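Local coordinates for putative ABC-transporter ATP-binding protein (Alicyclobacillus acidocaldarius, PDB 1Z47), which probably binds and hydrolyses ATP as the nucleotide-binding subunit of a putative sulfate ABC transporter, at residues G70-W73 with V79-L82; R59-L64 with V166-E171; E21-Y24 with R29-R32; Q190-D193 with T198-F201. All blocks are in the same frame, centred on the assembly; numbering follows the deposited sequence.

Overall arrangement
From the N terminus, interaction 3 comes first, closing the short hairpin between strands 15-22 and 31-32 in the N-terminal antiparallel sheet. Interaction 2 then opens at the end of helix 54-62 and closes about a hundred residues later on strand 166-170 of the mixed sheet. Nested within that long loop is interaction 1, which folds the segment after strand 77-78 back on strand 69-74, a neighbour of strand 15-22; Val72 also packs against the backbone of Leu60. Interaction 4 follows in series, setting helix 178-195 against strand 198-203. It meets interaction 2 where the parallel strands 166-170 and 198-203 pair, Leu167 N lying 2.8 Å from Thr198 O.

Interaction 1: residues G70-W73 with V79-L82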
loop_
_atom_site.group_PDB
_atom_site.type_symbol
_atom_site.label_atom_id
_atom_site.label_comp_id
_atom_site.label_asym_id
_atom_site.label_seq_id
_atom_site.Cartn_x
_atom_site.Cartn_y
_atom_site.Cartn_z
ATOM N N GLY B 70 18.830 -24.287 18.251
ATOM C CA GLY B 70 17.483 -24.640 17.848
ATOM C C GLY B 70 17.501 -25.387 16.536
ATOM O O GLY B 70 18.538 -25.490 15.888
ATOM N N ASP B 71 16.357 -25.918 16.132
ATOM C CA ASP B 71 16.302 -26.666 14.885
ATOM C C ASP B 71 15.081 -26.334 14.038
ATOM O O ASP B 71 14.082 -25.822 14.540
ATOM C CB ASP B 71 16.324 -28.178 15.164
ATOM C CG ASP B 71 17.641 -28.649 15.774
ATOM O OD1 ASP B 71 17.745 -28.703 17.018
ATOM O OD2 ASP B 71 18.580 -28.955 15.000
ATOM N N VAL B 72 15.177 -26.642 12.747
ATOM C CA VAL B 72 14.087 -26.403 11.810
ATOM C C VAL B 72 13.608 -27.720 11.216
ATOM O O VAL B 72 14.397 -28.507 10.698
ATOM C CB VAL B 72 14.515 -25.460 10.660
ATOM C CG1 VAL B 72 15.838 -25.919 10.069
ATOM C CG2 VAL B 72 13.423 -25.430 9.586
ATOM N N TRP B 73 12.305 -27.940 11.287
ATOM C CA TRP B 73 11.707 -29.155 10.778
ATOM C C TRP B 73 10.756 -28.874 9.634
ATOM O O TRP B 73 10.066 -27.853 9.623
ATOM C CB TRP B 73 10.942 -29.851 11.899
ATOM C CG TRP B 73 11.820 -30.417 12.943
ATOM C CD1 TRP B 73 12.738 -29.751 13.703
ATOM C CD2 TRP B 73 11.893 -31.786 13.327
ATOM N NE1 TRP B 73 13.386 -30.629 14.540
ATOM C CE2 TRP B 73 12.885 -31.887 14.328
ATOM C CE3 TRP B 73 11.216 -32.944 12.919
ATOM C CZ2 TRP B 73 13.218 -33.102 14.930
ATOM C CZ3 TRP B 73 11.545 -34.151 13.516
ATOM C CH2 TRP B 73 12.540 -34.220 14.512
ATOM N N VAL B 79 15.699 -30.845 9.233
ATOM C CA VAL B 79 16.541 -30.445 8.109
ATOM C C VAL B 79 17.525 -29.334 8.444
ATOM O O VAL B 79 18.179 -28.791 7.558
ATOM C CB VAL B 79 15.662 -29.980 6.914
ATOM C CG1 VAL B 79 14.683 -31.080 6.529
ATOM C CG2 VAL B 79 14.891 -28.713 7.288
ATOM N N THR B 80 17.635 -29.008 9.727
ATOM C CA THR B 80 18.522 -27.948 10.187
ATOM C C THR B 80 19.852 -27.823 9.465
ATOM O O THR B 80 20.280 -26.721 9.133
ATOM C CB THR B 80 18.855 -28.095 11.672
ATOM O OG1 THR B 80 17.645 -28.164 12.433
ATOM C CG2 THR B 80 19.687 -26.909 12.136
ATOM N N ASP B 81 20.512 -28.952 9.232
ATOM C CA ASP B 81 21.816 -28.933 8.586
ATOM C C ASP B 81 21.828 -29.317 7.107
ATOM O O ASP B 81 22.881 -29.613 6.540
ATOM C CB ASP B 81 22.779 -29.820 9.380
ATOM C CG ASP B 81 22.987 -29.318 10.806
ATOM O OD1 ASP B 81 23.543 -30.072 11.635
ATOM O OD2 ASP B 81 22.597 -28.162 11.098
ATOM N N LEU B 82 20.666 -29.289 6.469
ATOM C CA LEU B 82 20.610 -29.628 5.054
ATOM C C LEU B 82 20.597 -28.357 4.206
ATOM O O LEU B 82 20.000 -27.351 4.597
ATOM C CB LEU B 82 19.361 -30.465 4.763
ATOM C CG LEU B 82 19.303 -31.793 5.519
ATOM C CD1 LEU B 82 17.961 -32.467 5.293
ATOM C CD2 LEU B 82 20.454 -32.677 5.059
#
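The side chains of Asp71 and Thr80 cross at about a right angle, so that one carboxylate oxygen meets the hydroxyl. Thr80 OG1 gives its proton to Asp71 OD2 at 2.8 Å, landing on the anti lone pair, the one turned away from the other carboxylate oxygen. The same hydroxyl oxygen accepts from the backbone: Val72 N lies 2.9 Å from Thr80 OG1, and the N-H points at it with an angle of 158°. Thr80 can do both because its OG1 stands anti to the carbonyl carbon (chi1 -55°), while CG2 takes the branch anti to the nitrogen and sits 4.2 Å from Gly70 O.

Beside this polar corner the valines make an apolar one. Val72 CG1, set between its own nitrogen and carbonyl carbon (chi1 48°), comes to 3.4 Å from Thr80 CA, tighter than usual carbon contact. The methyls Val72 CG1 and Val79 CG2 are 4.1 Å apart. Beside them, Val79 N donates to Val72 O at 3.1 Å. A type I turn from Val79 to Leu82 then carries the chain away, and Phe17 of strand 15-22 packs on Val72. Threonine suits its place by joining a hydroxyl to a methyl on one short branch: as donor to a carboxylate and acceptor from an amide, its buried oxygen has both roles filled, which probably holds the hydroxyl in one rotation.

Interaction 2: residues R59-L64 with V166-E171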
loop_
_atom_site.group_PDB
_atom_site.type_symbol
_atom_site.label_atom_id
_atom_site.label_comp_id
_atom_site.label_asym_id
_atom_site.label_seq_id
_atom_site.Cartn_x
_atom_site.Cartn_y
_atom_site.Cartn_z
ATOM N N ARG B 59 14.714 -17.162 5.351
ATOM C CA ARG B 59 15.989 -17.732 4.912
ATOM C C ARG B 59 16.391 -18.981 5.732
ATOM O O ARG B 59 17.068 -19.869 5.208
ATOM C CB ARG B 59 17.095 -16.676 4.973
ATOM C CG ARG B 59 16.871 -15.519 3.992
ATOM C CD ARG B 59 17.838 -14.378 4.236
ATOM N NE ARG B 59 19.218 -14.831 4.120
ATOM C CZ ARG B 59 19.766 -15.281 2.992
ATOM N NH1 ARG B 59 21.034 -15.683 2.986
ATOM N NH2 ARG B 59 19.051 -15.315 1.871
ATOM N N LEU B 60 15.971 -19.047 6.996
ATOM C CA LEU B 60 16.267 -20.214 7.845
ATOM C C LEU B 60 15.462 -21.416 7.349
ATOM O O LEU B 60 15.894 -22.558 7.497
ATOM C CB LEU B 60 15.884 -19.969 9.312
ATOM C CG LEU B 60 16.892 -19.602 10.406
ATOM C CD1 LEU B 60 18.179 -20.398 10.225
ATOM C CD2 LEU B 60 17.180 -18.134 10.388
ATOM N N ILE B 61 14.280 -21.158 6.789
ATOM C CA ILE B 61 13.443 -22.232 6.266
ATOM C C ILE B 61 14.039 -22.726 4.938
ATOM O O ILE B 61 13.971 -23.921 4.607
ATOM C CB ILE B 61 11.998 -21.757 6.005
ATOM C CG1 ILE B 61 11.338 -21.308 7.308
ATOM C CG2 ILE B 61 11.184 -22.892 5.380
ATOM C CD1 ILE B 61 9.940 -20.716 7.116
ATOM N N ALA B 62 14.631 -21.802 4.184
ATOM C CA ALA B 62 15.236 -22.139 2.893
ATOM C C ALA B 62 16.558 -22.887 3.050
ATOM O O ALA B 62 16.922 -23.717 2.220
ATOM C CB ALA B 62 15.459 -20.869 2.075
ATOM N N GLY B 63 17.281 -22.594 4.119
ATOM C CA GLY B 63 18.555 -23.240 4.324
ATOM C C GLY B 63 19.631 -22.272 3.905
ATOM O O GLY B 63 20.806 -22.590 3.946
ATOM N N LEU B 64 19.217 -21.072 3.502
ATOM C CA LEU B 64 20.172 -20.046 3.092
ATOM C C LEU B 64 20.931 -19.551 4.315
ATOM O O LEU B 64 22.004 -18.971 4.200
ATOM C CB LEU B 64 19.442 -18.886 2.412
ATOM C CG LEU B 64 18.942 -19.245 1.009
ATOM C CD1 LEU B 64 17.912 -18.225 0.535
ATOM C CD2 LEU B 64 20.147 -19.318 0.054
ATOM N N VAL B 166 7.325 -26.961 0.194
ATOM C CA VAL B 166 7.185 -25.604 0.709
ATOM C C VAL B 166 7.516 -24.560 -0.358
ATOM O O VAL B 166 8.438 -24.715 -1.148
ATOM C CB VAL B 166 8.095 -25.387 1.944
ATOM C CG1 VAL B 166 7.844 -24.002 2.528
ATOM C CG2 VAL B 166 7.808 -26.463 3.016
ATOM N N LEU B 167 6.737 -23.484 -0.350
ATOM C CA LEU B 167 6.897 -22.386 -1.283
ATOM C C LEU B 167 7.247 -21.135 -0.440
ATOM O O LEU B 167 6.495 -20.781 0.477
ATOM C CB LEU B 167 5.576 -22.205 -2.027
ATOM C CG LEU B 167 5.561 -21.646 -3.451
ATOM C CD1 LEU B 167 6.431 -22.506 -4.367
ATOM C CD2 LEU B 167 4.118 -21.627 -3.955
ATOM N N LEU B 168 8.390 -20.516 -0.730
ATOM C CA LEU B 168 8.840 -19.316 -0.012
ATOM C C LEU B 168 8.882 -18.047 -0.879
ATOM O O LEU B 168 9.536 -18.024 -1.932
ATOM C CB LEU B 168 10.229 -19.561 0.566
ATOM C CG LEU B 168 10.345 -20.835 1.416
ATOM C CD1 LEU B 168 11.770 -20.978 1.924
ATOM C CD2 LEU B 168 9.344 -20.768 2.566
ATOM N N PHE B 169 8.228 -16.973 -0.424
ATOM C CA PHE B 169 8.229 -15.714 -1.193
ATOM C C PHE B 169 8.975 -14.622 -0.432
ATOM O O PHE B 169 8.624 -14.326 0.705
ATOM C CB PHE B 169 6.793 -15.236 -1.447
ATOM C CG PHE B 169 5.971 -16.183 -2.269
ATOM C CD1 PHE B 169 5.423 -17.326 -1.698
ATOM C CD2 PHE B 169 5.763 -15.942 -3.624
ATOM C CE1 PHE B 169 4.681 -18.219 -2.464
ATOM C CE2 PHE B 169 5.023 -16.825 -4.406
ATOM C CZ PHE B 169 4.481 -17.967 -3.825
ATOM N N ASP B 170 10.008 -14.038 -1.027
ATOM C CA ASP B 170 10.718 -12.959 -0.346
ATOM C C ASP B 170 10.444 -11.615 -1.031
ATOM O O ASP B 170 11.258 -11.158 -1.840
ATOM C CB ASP B 170 12.220 -13.218 -0.330
ATOM C CG ASP B 170 12.966 -12.294 0.628
ATOM O OD1 ASP B 170 14.214 -12.344 0.630
ATOM O OD2 ASP B 170 12.320 -11.524 1.389
ATOM N N GLU B 171 9.294 -11.007 -0.712
ATOM C CA GLU B 171 8.884 -9.706 -1.263
ATOM C C GLU B 171 9.199 -9.616 -2.753
ATOM O O GLU B 171 9.737 -8.611 -3.229
ATOM C CB GLU B 171 9.608 -8.564 -0.532
ATOM C CG GLU B 171 11.112 -8.544 -0.785
ATOM C CD GLU B 171 11.806 -7.295 -0.266
ATOM O OE1 GLU B 171 11.461 -6.173 -0.719
ATOM O OE2 GLU B 171 12.708 -7.445 0.592
HETATM O O HOH W 1 16.372 -13.465 1.032
#
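The carbonyl oxygen of Arg59 is gripped by two backbone amides as the helix ends, and the last helical residues, Ile61 and Ala62, pack on Leu168 just before this turn. Gly63 N donates to Arg59 O at 2.9 Å, and Leu64 N adds a weak bond to the same oxygen. Gly63 has left helical angles with positive phi, where a side chain would collide with the preceding carbonyl; hence glycine. Leu64 in turn lays its CB over one face of the Arg59 guanidinium, whose NH1 forms a salt bridge with Glu65.

The contact itself is carried by the fork of Leu168. One prong, CD1, comes 3.7 Å from Ala62 CB and stands equally close to the helix backbone; alanine, with a single methyl, lets the strand approach this near. The other prong, CD2, meets Ile61 CG2 at 4.0 Å. That methyl is the branch of Ile61 lying anti to the backbone nitrogen, and the two side chains cross obliquely. Ile15 and Phe17 cover Ile61, while Val200 of the next strand flanks Leu168. At the C-terminal end of the strand a water probably bridges Asp170 OD1 and Arg59 NH2, its bond to the arginine weak. Helix 54-62 begins at the end of a probable P-loop, and the hydrophobic strand ending in Asp-Glu matches the Walker B pattern: this helix packed on an inner strand is the layered core of P-loop ATPases.

Interaction 3: residues E21-Y24 with R29-R32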
loop_
_atom_site.group_PDB
_atom_site.type_symbol
_atom_site.label_atom_id
_atom_site.label_comp_id
_atom_site.label_asym_id
_atom_site.label_seq_id
_atom_site.Cartn_x
_atom_site.Cartn_y
_atom_site.Cartn_z
ATOM N N GLU B 21 17.590 -19.813 17.063
ATOM C CA GLU B 21 18.279 -18.594 17.418
ATOM C C GLU B 21 19.373 -18.312 16.401
ATOM O O GLU B 21 20.143 -19.199 16.047
ATOM C CB GLU B 21 18.874 -18.760 18.817
ATOM C CG GLU B 21 19.712 -17.613 19.306
ATOM C CD GLU B 21 20.352 -17.921 20.653
ATOM O OE1 GLU B 21 19.598 -18.156 21.632
ATOM O OE2 GLU B 21 21.605 -17.940 20.720
ATOM N N LYS B 22 19.424 -17.064 15.941
ATOM C CA LYS B 22 20.404 -16.598 14.965
ATOM C C LYS B 22 20.486 -15.106 15.250
ATOM O O LYS B 22 19.634 -14.336 14.826
ATOM C CB LYS B 22 19.881 -16.831 13.554
ATOM C CG LYS B 22 20.883 -17.417 12.592
ATOM C CD LYS B 22 21.941 -16.425 12.167
ATOM C CE LYS B 22 22.658 -16.971 10.941
ATOM N NZ LYS B 22 23.756 -16.106 10.460
ATOM N N ILE B 23 21.520 -14.711 15.975
ATOM C CA ILE B 23 21.696 -13.325 16.393
ATOM C C ILE B 23 22.755 -12.566 15.605
ATOM O O ILE B 23 23.842 -13.081 15.347
ATOM C CB ILE B 23 22.053 -13.306 17.899
ATOM C CG1 ILE B 23 20.924 -13.980 18.677
ATOM C CG2 ILE B 23 22.287 -11.884 18.393
ATOM C CD1 ILE B 23 21.320 -14.442 20.051
ATOM N N TYR B 24 22.429 -11.342 15.212
ATOM C CA TYR B 24 23.375 -10.509 14.478
ATOM C C TYR B 24 23.807 -9.398 15.427
ATOM O O TYR B 24 22.971 -8.667 15.959
ATOM C CB TYR B 24 22.729 -9.920 13.217
ATOM C CG TYR B 24 22.424 -10.948 12.143
ATOM C CD1 TYR B 24 21.295 -11.761 12.221
ATOM C CD2 TYR B 24 23.288 -11.122 11.064
ATOM C CE1 TYR B 24 21.026 -12.737 11.240
ATOM C CE2 TYR B 24 23.038 -12.089 10.085
ATOM C CZ TYR B 24 21.908 -12.892 10.181
ATOM O OH TYR B 24 21.692 -13.862 9.229
ATOM N N ARG B 29 17.793 -8.187 11.913
ATOM C CA ARG B 29 17.879 -9.518 11.330
ATOM C C ARG B 29 17.975 -10.628 12.373
ATOM O O ARG B 29 17.791 -11.806 12.030
ATOM C CB ARG B 29 19.066 -9.607 10.367
ATOM C CG ARG B 29 18.990 -8.639 9.193
ATOM C CD ARG B 29 20.221 -8.731 8.313
ATOM N NE ARG B 29 20.577 -10.122 8.041
ATOM C CZ ARG B 29 21.123 -10.549 6.905
ATOM N NH1 ARG B 29 21.418 -11.836 6.749
ATOM N NH2 ARG B 29 21.359 -9.692 5.916
ATOM N N SER B 30 18.257 -10.270 13.632
ATOM C CA SER B 30 18.354 -11.290 14.688
ATOM C C SER B 30 17.028 -12.021 14.883
ATOM O O SER B 30 15.943 -11.436 14.740
ATOM C CB SER B 30 18.735 -10.688 16.053
ATOM O OG SER B 30 20.010 -10.069 16.045
ATOM N N VAL B 31 17.139 -13.304 15.220
ATOM C CA VAL B 31 15.997 -14.167 15.501
ATOM C C VAL B 31 16.337 -14.596 16.927
ATOM O O VAL B 31 17.368 -15.244 17.154
ATOM C CB VAL B 31 15.974 -15.383 14.547
ATOM C CG1 VAL B 31 14.761 -16.251 14.838
ATOM C CG2 VAL B 31 15.937 -14.892 13.091
ATOM N N ARG B 32 15.481 -14.246 17.879
ATOM C CA ARG B 32 15.779 -14.500 19.281
ATOM C C ARG B 32 15.040 -15.607 20.033
ATOM O O ARG B 32 14.256 -15.331 20.943
ATOM C CB ARG B 32 15.654 -13.159 20.024
ATOM C CG ARG B 32 16.489 -12.052 19.386
ATOM C CD ARG B 32 16.324 -10.689 20.079
ATOM N NE ARG B 32 17.001 -9.608 19.353
ATOM C CZ ARG B 32 18.309 -9.363 19.390
ATOM N NH1 ARG B 32 19.125 -10.117 20.127
ATOM N NH2 ARG B 32 18.810 -8.366 18.674
#
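Lys22 and Val31 form the antiparallel hydrogen-bonded pair of this hairpin. Lys22 N donates almost straight (173°) to Val31 O at 3.0 Å, in the carbonyl plane and on a lone pair, while Val31 N returns a bond of 2.7 Å to Lys22 O, arriving tilted from that carbonyl plane. Beyond the pair a side chain takes over from the backbone: Tyr24 N donates to Ser30 OG at 2.9 Å. Serine suits the place because its short hydroxyl can accept from Tyr24 N and also bond to Gly27 O in the connecting loop.

Arg29 NH1 donates to Tyr24 OH, 3.2 Å away and near the guanidinium plane; Lys22 NZ adds a weak bond to that same OH. Arg29 CB sits over one ring face, 4.0 Å from the Tyr24 centroid, and the bend at its chi3 (45°) curls NE back above the rim of that face. The tyrosine ring and the guanidinium plane are 56° apart, well short of a stack. A leucine in place of Tyr24 would probably leave Arg29 NH1 without this acceptor and its chain free to swing. Arg29 NE, buried with no polar partner, rests on the ring instead, so the aromatic face probably offsets part of its desolvation cost.

Interaction 4: residues Q190-D193 with T198-F201; sequences QVHD and TSVF
Residues 190-193 of helix 178-195 face residues 198-201 of strand 198-203, with His192 and Ser199 as the nearest pair, their CA atoms 7.4 Å apart. One polar contact bridges this distance. His192 points its side chain at the strand, with CG anti to the backbone nitrogen (chi1 169°), and the imidazole brings ND1 to 3.0 Å from Ser199 OG. The serine oxygen lies at the ring edge, near its plane. The bond is somewhat bent, and either partner could be the donor. Ser199 CB stands 3.5 Å from His192 ND1, while His192 CE1 comes to 3.9 Å from Ser199 N.

The two elements belong to a beta-alpha-beta crossover, in which strand 166-170 leads through helix 178-195 into the parallel, adjacent strand 198-203. On this face of the sheet Met43 touches both His192 and Ser199, and Leu167 packs on the serine from the other neighbouring strand. Serine suits such a site because it is small enough to fit between sheet and helix and still carries a hydroxyl to meet the ring.

His192 is used at both nitrogens, NE2 having a weak hydrogen bond to Gly41 O. A leucine in its place is likely to leave the buried hydroxyl of Ser199 without this mate and Gly41 O without its weak one. Further round the helix, Val191 packs on Leu156 and Leu160 of helix 148-160.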
loop_
_atom_site.group_PDB
_atom_site.type_symbol
_atom_site.label_atom_id
_atom_site.label_comp_id
_atom_site.label_asym_id
_atom_site.label_seq_id
_atom_site.Cartn_x
_atom_site.Cartn_y
_atom_site.Cartn_z
ATOM N N GLN B 190 -4.702 -17.612 -5.456
ATOM C CA GLN B 190 -5.474 -18.596 -6.226
ATOM C C GLN B 190 -4.601 -19.811 -6.574
ATOM O O GLN B 190 -5.043 -20.967 -6.491
ATOM C CB GLN B 190 -6.050 -17.956 -7.504
ATOM C CG GLN B 190 -6.541 -18.972 -8.525
ATOM C CD GLN B 190 -7.145 -18.331 -9.763
ATOM O OE1 GLN B 190 -8.284 -17.854 -9.734
ATOM N NE2 GLN B 190 -6.382 -18.313 -10.859
ATOM N N VAL B 191 -3.354 -19.556 -6.945
ATOM C CA VAL B 191 -2.457 -20.649 -7.274
ATOM C C VAL B 191 -2.250 -21.523 -6.024
ATOM O O VAL B 191 -2.408 -22.747 -6.077
ATOM C CB VAL B 191 -1.127 -20.108 -7.816
ATOM C CG1 VAL B 191 -0.075 -21.205 -7.834
ATOM C CG2 VAL B 191 -1.337 -19.578 -9.239
ATOM N N HIS B 192 -1.922 -20.893 -4.896
ATOM C CA HIS B 192 -1.722 -21.623 -3.648
ATOM C C HIS B 192 -2.891 -22.555 -3.316
ATOM O O HIS B 192 -2.697 -23.710 -2.963
ATOM C CB HIS B 192 -1.552 -20.651 -2.479
ATOM C CG HIS B 192 -1.597 -21.316 -1.140
ATOM N ND1 HIS B 192 -0.481 -21.860 -0.540
ATOM C CD2 HIS B 192 -2.629 -21.528 -0.288
ATOM C CE1 HIS B 192 -0.822 -22.376 0.630
ATOM N NE2 HIS B 192 -2.119 -22.190 0.808
ATOM N N ASP B 193 -4.101 -22.033 -3.400
ATOM C CA ASP B 193 -5.259 -22.828 -3.080
ATOM C C ASP B 193 -5.387 -23.980 -4.043
ATOM O O ASP B 193 -5.896 -25.044 -3.689
ATOM C CB ASP B 193 -6.507 -21.949 -3.098
ATOM C CG ASP B 193 -6.517 -20.967 -1.944
ATOM O OD1 ASP B 193 -7.321 -20.009 -1.947
ATOM O OD2 ASP B 193 -5.703 -21.171 -1.026
ATOM N N THR B 198 2.319 -25.637 0.938
ATOM C CA THR B 198 2.483 -24.878 2.183
ATOM C C THR B 198 3.270 -23.628 1.757
ATOM O O THR B 198 4.344 -23.745 1.172
ATOM C CB THR B 198 3.325 -25.670 3.219
ATOM O OG1 THR B 198 2.645 -26.889 3.558
ATOM C CG2 THR B 198 3.549 -24.834 4.494
ATOM N N SER B 199 2.757 -22.439 2.055
ATOM C CA SER B 199 3.444 -21.228 1.624
ATOM C C SER B 199 3.723 -20.220 2.743
ATOM O O SER B 199 2.896 -20.025 3.629
ATOM C CB SER B 199 2.611 -20.542 0.536
ATOM O OG SER B 199 2.453 -21.358 -0.611
ATOM N N VAL B 200 4.889 -19.588 2.678
ATOM C CA VAL B 200 5.293 -18.582 3.664
ATOM C C VAL B 200 5.805 -17.363 2.881
ATOM O O VAL B 200 6.614 -17.512 1.961
ATOM C CB VAL B 200 6.459 -19.068 4.564
ATOM C CG1 VAL B 200 6.635 -18.102 5.758
ATOM C CG2 VAL B 200 6.193 -20.485 5.078
ATOM N N PHE B 201 5.358 -16.163 3.248
ATOM C CA PHE B 201 5.834 -14.978 2.538
ATOM C C PHE B 201 6.211 -13.910 3.556
ATOM O O PHE B 201 5.708 -13.903 4.675
ATOM C CB PHE B 201 4.765 -14.468 1.559
ATOM C CG PHE B 201 3.513 -13.960 2.215
ATOM C CD1 PHE B 201 3.350 -12.596 2.490
ATOM C CD2 PHE B 201 2.471 -14.837 2.523
ATOM C CE1 PHE B 201 2.166 -12.126 3.051
ATOM C CE2 PHE B 201 1.287 -14.390 3.084
ATOM C CZ PHE B 201 1.123 -13.024 3.353
#